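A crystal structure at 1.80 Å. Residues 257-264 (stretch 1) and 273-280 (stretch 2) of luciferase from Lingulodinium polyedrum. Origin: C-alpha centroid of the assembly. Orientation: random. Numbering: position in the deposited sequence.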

ATOM      1  N   GLU A 257       5.440 -18.129   8.042  1.00 16.37           N
ATOM      2  CA  GLU A 257       4.688 -18.618   6.904  1.00 15.92           C
ATOM      3  C   GLU A 257       3.450 -17.798   6.564  1.00 15.24           C
ATOM      4  O   GLU A 257       3.151 -17.588   5.388  1.00 15.84           O
ATOM      5  CB  GLU A 257       4.266 -20.069   7.117  1.00 17.51           C
ATOM      6  CG  GLU A 257       3.531 -20.654   5.933  1.00 16.18           C
ATOM      7  CD  GLU A 257       4.440 -20.953   4.749  1.00 20.26           C
ATOM      8  OE1 GLU A 257       3.892 -21.226   3.659  1.00 22.30           O
ATOM      9  OE2 GLU A 257       5.694 -20.927   4.904  1.00 18.30           O
ATOM     10  N   TYR A 258       2.737 -17.323   7.580  1.00 14.78           N
ATOM     11  CA  TYR A 258       1.495 -16.606   7.341  1.00 15.62           C
ATOM     12  C   TYR A 258       1.419 -15.157   7.747  1.00 15.44           C
ATOM     13  O   TYR A 258       0.326 -14.603   7.821  1.00 14.14           O
ATOM     14  CB  TYR A 258       0.347 -17.360   7.999  1.00 16.69           C
ATOM     15  CG  TYR A 258       0.210 -18.785   7.507  1.00 19.84           C
ATOM     16  CD1 TYR A 258       0.731 -19.853   8.244  1.00 22.19           C
ATOM     17  CD2 TYR A 258      -0.406 -19.066   6.288  1.00 19.79           C
ATOM     18  CE1 TYR A 258       0.642 -21.179   7.773  1.00 22.57           C
ATOM     19  CE2 TYR A 258      -0.503 -20.389   5.809  1.00 22.62           C
ATOM     20  CZ  TYR A 258       0.027 -21.437   6.560  1.00 21.44           C
ATOM     21  OH  TYR A 258      -0.063 -22.732   6.095  1.00 23.50           O
ATOM     22  N   ARG A 259       2.559 -14.536   8.014  1.00 15.75           N
ATOM     23  CA  ARG A 259       2.557 -13.143   8.414  1.00 13.17           C
ATOM     24  C   ARG A 259       3.699 -12.330   7.836  1.00 13.65           C
ATOM     25  O   ARG A 259       4.829 -12.790   7.766  1.00 12.54           O
ATOM     26  CB  ARG A 259       2.599 -13.019   9.967  1.00 15.61           C
ATOM     27  CG  ARG A 259       2.601 -11.563  10.418  1.00 15.81           C
ATOM     28  CD  ARG A 259       2.358 -11.371  11.917  1.00 20.07           C
ATOM     29  NE  ARG A 259       3.373 -12.039  12.717  1.00 17.64           N
ATOM     30  CZ  ARG A 259       3.655 -11.700  13.969  1.00 20.61           C
ATOM     31  NH1 ARG A 259       3.001 -10.697  14.545  1.00 16.46           N
ATOM     32  NH2 ARG A 259       4.572 -12.378  14.648  1.00 19.58           N
ATOM     33  N   LYS A 260       3.399 -11.114   7.409  1.00 13.28           N
ATOM     34  CA  LYS A 260       4.440 -10.213   6.928  1.00 14.84           C
ATOM     35  C   LYS A 260       4.529  -9.102   7.958  1.00 12.98           C
ATOM     36  O   LYS A 260       3.509  -8.693   8.538  1.00 14.54           O
ATOM     37  CB  LYS A 260       4.075  -9.555   5.591  1.00 13.20           C
ATOM     38  CG  LYS A 260       3.955 -10.487   4.411  1.00 12.66           C
ATOM     39  CD  LYS A 260       3.835  -9.619   3.148  1.00 11.58           C
ATOM     40  CE  LYS A 260       2.579  -8.716   3.206  1.00 12.38           C
ATOM     41  NZ  LYS A 260       2.455  -7.923   1.964  1.00 14.45           N
ATOM     42  N   ILE A 261       5.734  -8.615   8.195  1.00 13.84           N
ATOM     43  CA  ILE A 261       5.953  -7.511   9.141  1.00 13.86           C
ATOM     44  C   ILE A 261       6.819  -6.480   8.431  1.00 12.40           C
ATOM     45  O   ILE A 261       7.841  -6.811   7.823  1.00 12.76           O
ATOM     46  CB  ILE A 261       6.670  -7.982  10.428  1.00 16.68           C
ATOM     47  CG1 ILE A 261       5.810  -9.024  11.138  1.00 17.46           C
ATOM     48  CG2 ILE A 261       6.901  -6.775  11.361  1.00 18.01           C
ATOM     49  CD1 ILE A 261       6.469  -9.630  12.367  1.00 23.23           C
ATOM     50  N   GLY A 262       6.425  -5.219   8.506  1.00 10.20           N
ATOM     51  CA  GLY A 262       7.194  -4.200   7.804  1.00 12.10           C
ATOM     52  C   GLY A 262       7.002  -2.816   8.365  1.00 10.78           C
ATOM     53  O   GLY A 262       6.458  -2.631   9.459  1.00 13.10           O
ATOM     54  N   PHE A 263       7.447  -1.828   7.623  1.00 12.52           N
ATOM     55  CA  PHE A 263       7.307  -0.455   8.076  1.00 12.96           C
ATOM     56  C   PHE A 263       7.423   0.413   6.847  1.00 14.35           C
ATOM     57  O   PHE A 263       7.968  -0.032   5.826  1.00 13.24           O
ATOM     58  CB  PHE A 263       8.443  -0.090   9.037  1.00 13.07           C
ATOM     59  CG  PHE A 263       9.787  -0.150   8.408  1.00 14.10           C
ATOM     60  CD1 PHE A 263      10.460  -1.373   8.276  1.00 12.82           C
ATOM     61  CD2 PHE A 263      10.379   1.006   7.901  1.00 13.94           C
ATOM     62  CE1 PHE A 263      11.696  -1.433   7.653  1.00 12.42           C
ATOM     63  CE2 PHE A 263      11.624   0.948   7.267  1.00 13.50           C
ATOM     64  CZ  PHE A 263      12.277  -0.253   7.147  1.00 12.67           C
ATOM     65  N   PHE A 264       6.919   1.643   6.942  1.00 14.23           N
ATOM     66  CA  PHE A 264       6.997   2.588   5.838  1.00 14.53           C
ATOM     67  C   PHE A 264       7.313   3.953   6.403  1.00 14.89           C
ATOM     68  O   PHE A 264       6.618   4.417   7.290  1.00 13.69           O
ATOM     69  CB  PHE A 264       5.675   2.687   5.064  1.00 13.39           C
ATOM     70  CG  PHE A 264       5.346   1.465   4.278  1.00 15.74           C
ATOM     71  CD1 PHE A 264       4.721   0.389   4.877  1.00 16.16           C
ATOM     72  CD2 PHE A 264       5.758   1.352   2.955  1.00 15.81           C
ATOM     73  CE1 PHE A 264       4.519  -0.796   4.178  1.00 16.97           C
ATOM     74  CE2 PHE A 264       5.556   0.177   2.250  1.00 15.90           C
ATOM     75  CZ  PHE A 264       4.941  -0.901   2.860  1.00 17.25           C
TER
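Stretch 2 (273-280) FRIERRAF

Stretch 2 lies beside stretch 1 as the neighbouring strand of an antiparallel sheet, held mainly by a ladder of backbone hydrogen bonds, with a salt-bridge cluster around E276 on one face. All of 273-280 is extended, and it runs against strand 259-264 with an angle of 156° between their N-to-C directions; the axes approach to 4.5 Å.

The register follows a simple rule: the paired residue numbers sum to 537, so that R259 faces R278, I261 faces E276 and F264 faces F273. Wide and narrow pairs alternate. In the hydrogen-bonded pairs each residue both gives and accepts: K260 N reaches R277 O at 2.7 Å and R277 N returns to K260 O at 2.9 Å; G262 N to I275 O is 2.8 Å, with I275 N to G262 O at 2.9 Å; F264 N to F273 O and F273 N to F264 O are both 2.8 Å. In such a pair G262 CA lies 5.2 Å from I275 CA, whereas in a non-hydrogen-bonded pair R259 CA lies 4.2 Å from R278 CA. At the narrow pairs CA-H groups meet carbonyls, as in F263 CA to F273 O at 3.0 Å and E276 CA to K260 O at 3.1 Å. Beyond the strand of stretch 1, A279 N still finds Y258 O at 3.0 Å, extending the backbone pairing into the preceding loop.

Side chains alternate between the two faces. On the face of R259, I261, F263, R274, E276 and R278, the carboxylate of E276 serves two arginines. R259 NH1 crosses diagonally to E276 OE1 at 3.0 Å, a salt bridge in which OE1 lies at the edge of the guanidinium, near its plane, while R278 NE grips E276 OE2 at 2.6 Å from two residues along the same strand. R259 NH1 and R278 NH1 lie 3.5 Å apart, with the E276 carboxylate bonded to both arginines.

On the other face, G262 presents no side chain opposite I275. The t rotamer of I275 places its CG2 3.8 Å from F264 CE1, at the edge of that ring, making a diagonal apolar contact across the strands. Further along, K260 and R277 bring two donors together, NZ and NH1 lying 3.1 Å apart without a hydrogen bond; R277 NE and NH2 are satisfied elsewhere in the structure. The design lesson is that the backbone ladder supplies the regular pairing, and side-chain contacts such as R259 with E276 and I275 with F264 are what this particular register brings together.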

ATOM      1  N   PHE A 273       5.646   4.394   9.951  1.00 16.62           N
ATOM      2  CA  PHE A 273       4.441   3.595  10.191  1.00 15.08           C
ATOM      3  C   PHE A 273       4.891   2.153  10.273  1.00 15.43           C
ATOM      4  O   PHE A 273       5.649   1.675   9.426  1.00 13.73           O
ATOM      5  CB  PHE A 273       3.427   3.731   9.031  1.00 16.38           C
ATOM      6  CG  PHE A 273       2.711   5.057   8.984  1.00 15.69           C
ATOM      7  CD1 PHE A 273       3.353   6.192   8.518  1.00 16.99           C
ATOM      8  CD2 PHE A 273       1.383   5.159   9.404  1.00 16.71           C
ATOM      9  CE1 PHE A 273       2.703   7.415   8.463  1.00 15.53           C
ATOM     10  CE2 PHE A 273       0.710   6.376   9.357  1.00 15.49           C
ATOM     11  CZ  PHE A 273       1.371   7.515   8.884  1.00 16.71           C
ATOM     12  N   ARG A 274       4.423   1.431  11.275  1.00 13.54           N
ATOM     13  CA  ARG A 274       4.834   0.050  11.396  1.00 13.73           C
ATOM     14  C   ARG A 274       3.622  -0.782  11.067  1.00 12.17           C
ATOM     15  O   ARG A 274       2.503  -0.397  11.372  1.00 13.67           O
ATOM     16  CB  ARG A 274       5.405  -0.187  12.786  1.00 11.96           C
ATOM     17  CG  ARG A 274       6.785   0.473  12.937  1.00 15.90           C
ATOM     18  CD  ARG A 274       7.328   0.347  14.367  1.00 16.43           C
ATOM     19  NE  ARG A 274       6.423   1.010  15.292  1.00 18.08           N
ATOM     20  CZ  ARG A 274       6.495   0.896  16.610  1.00 19.12           C
ATOM     21  NH1 ARG A 274       7.450   0.141  17.148  1.00 19.69           N
ATOM     22  NH2 ARG A 274       5.592   1.501  17.376  1.00 17.51           N
ATOM     23  N   ILE A 275       3.835  -1.940  10.455  1.00 13.53           N
ATOM     24  CA  ILE A 275       2.687  -2.691   9.961  1.00 12.35           C
ATOM     25  C   ILE A 275       2.872  -4.186   9.841  1.00 12.82           C
ATOM     26  O   ILE A 275       4.003  -4.674   9.749  1.00 15.50           O
ATOM     27  CB  ILE A 275       2.334  -2.089   8.561  1.00 13.84           C
ATOM     28  CG1 ILE A 275       1.142  -2.798   7.906  1.00 12.48           C
ATOM     29  CG2 ILE A 275       3.573  -2.199   7.623  1.00 14.19           C
ATOM     30  CD1 ILE A 275       0.797  -2.153   6.555  1.00 14.98           C
ATOM     31  N   GLU A 276       1.761  -4.920   9.899  1.00 14.55           N
ATOM     32  CA  GLU A 276       1.800  -6.361   9.683  1.00 12.73           C
ATOM     33  C   GLU A 276       0.594  -6.761   8.852  1.00 13.16           C
ATOM     34  O   GLU A 276      -0.439  -6.052   8.844  1.00 12.63           O
ATOM     35  CB  GLU A 276       1.774  -7.169  11.000  1.00 12.39           C
ATOM     36  CG  GLU A 276       0.501  -7.064  11.846  1.00 14.26           C
ATOM     37  CD  GLU A 276       0.325  -8.292  12.715  1.00 19.12           C
ATOM     38  OE1 GLU A 276       1.183  -8.498  13.608  1.00 17.68           O
ATOM     39  OE2 GLU A 276      -0.645  -9.072  12.496  1.00 16.17           O
ATOM     40  N   ARG A 277       0.737  -7.869   8.120  1.00 13.68           N
ATOM     41  CA  ARG A 277      -0.377  -8.457   7.375  1.00 13.11           C
ATOM     42  C   ARG A 277      -0.288  -9.921   7.723  1.00 11.87           C
ATOM     43  O   ARG A 277       0.788 -10.504   7.608  1.00 14.52           O
ATOM     44  CB  ARG A 277      -0.245  -8.315   5.861  1.00 12.82           C
ATOM     45  CG  ARG A 277      -0.654  -6.930   5.315  1.00 14.70           C
ATOM     46  CD  ARG A 277      -0.220  -6.756   3.856  1.00 13.33           C
ATOM     47  NE  ARG A 277      -0.797  -5.532   3.297  1.00 15.03           N
ATOM     48  CZ  ARG A 277      -0.468  -5.028   2.111  1.00 14.26           C
ATOM     49  NH1 ARG A 277       0.428  -5.648   1.358  1.00  9.78           N
ATOM     50  NH2 ARG A 277      -1.025  -3.889   1.688  1.00 13.16           N
ATOM     51  N   ARG A 278      -1.404 -10.514   8.143  1.00 12.78           N
ATOM     52  CA  ARG A 278      -1.429 -11.933   8.468  1.00 10.96           C
ATOM     53  C   ARG A 278      -2.654 -12.576   7.846  1.00 12.80           C
ATOM     54  O   ARG A 278      -3.733 -11.963   7.784  1.00 13.90           O
ATOM     55  CB  ARG A 278      -1.427 -12.170   9.994  1.00 11.36           C
ATOM     56  CG  ARG A 278      -2.680 -11.771  10.746  1.00 15.40           C
ATOM     57  CD  ARG A 278      -2.614 -12.242  12.212  1.00 17.78           C
ATOM     58  NE  ARG A 278      -1.630 -11.479  12.994  1.00 20.71           N
ATOM     59  CZ  ARG A 278      -1.375 -11.687  14.287  1.00 20.44           C
ATOM     60  NH1 ARG A 278      -0.479 -10.937  14.904  1.00 19.70           N
ATOM     61  NH2 ARG A 278      -2.008 -12.649  14.963  1.00 21.46           N
ATOM     62  N   ALA A 279      -2.479 -13.804   7.365  1.00 12.16           N
ATOM     63  CA  ALA A 279      -3.569 -14.563   6.755  1.00 13.66           C
ATOM     64  C   ALA A 279      -3.951 -15.689   7.711  1.00 15.41           C
ATOM     65  O   ALA A 279      -3.078 -16.344   8.265  1.00 16.33           O
ATOM     66  CB  ALA A 279      -3.121 -15.157   5.420  1.00 10.11           C
ATOM     67  N   PHE A 280      -5.246 -15.925   7.886  1.00 16.02           N
ATOM     68  CA  PHE A 280      -5.709 -16.987   8.787  1.00 17.22           C
ATOM     69  C   PHE A 280      -7.128 -17.396   8.390  1.00 17.36           C
ATOM     70  O   PHE A 280      -7.861 -16.622   7.774  1.00 15.92           O
ATOM     71  CB  PHE A 280      -5.671 -16.497  10.248  1.00 16.48           C
ATOM     72  CG  PHE A 280      -6.378 -15.196  10.457  1.00 19.00           C
ATOM     73  CD1 PHE A 280      -7.751 -15.165  10.709  1.00 18.54           C
ATOM     74  CD2 PHE A 280      -5.692 -13.988  10.328  1.00 17.66           C
ATOM     75  CE1 PHE A 280      -8.433 -13.952  10.826  1.00 17.27           C
ATOM     76  CE2 PHE A 280      -6.359 -12.774  10.444  1.00 17.06           C
ATOM     77  CZ  PHE A 280      -7.738 -12.756  10.694  1.00 18.62           C
TER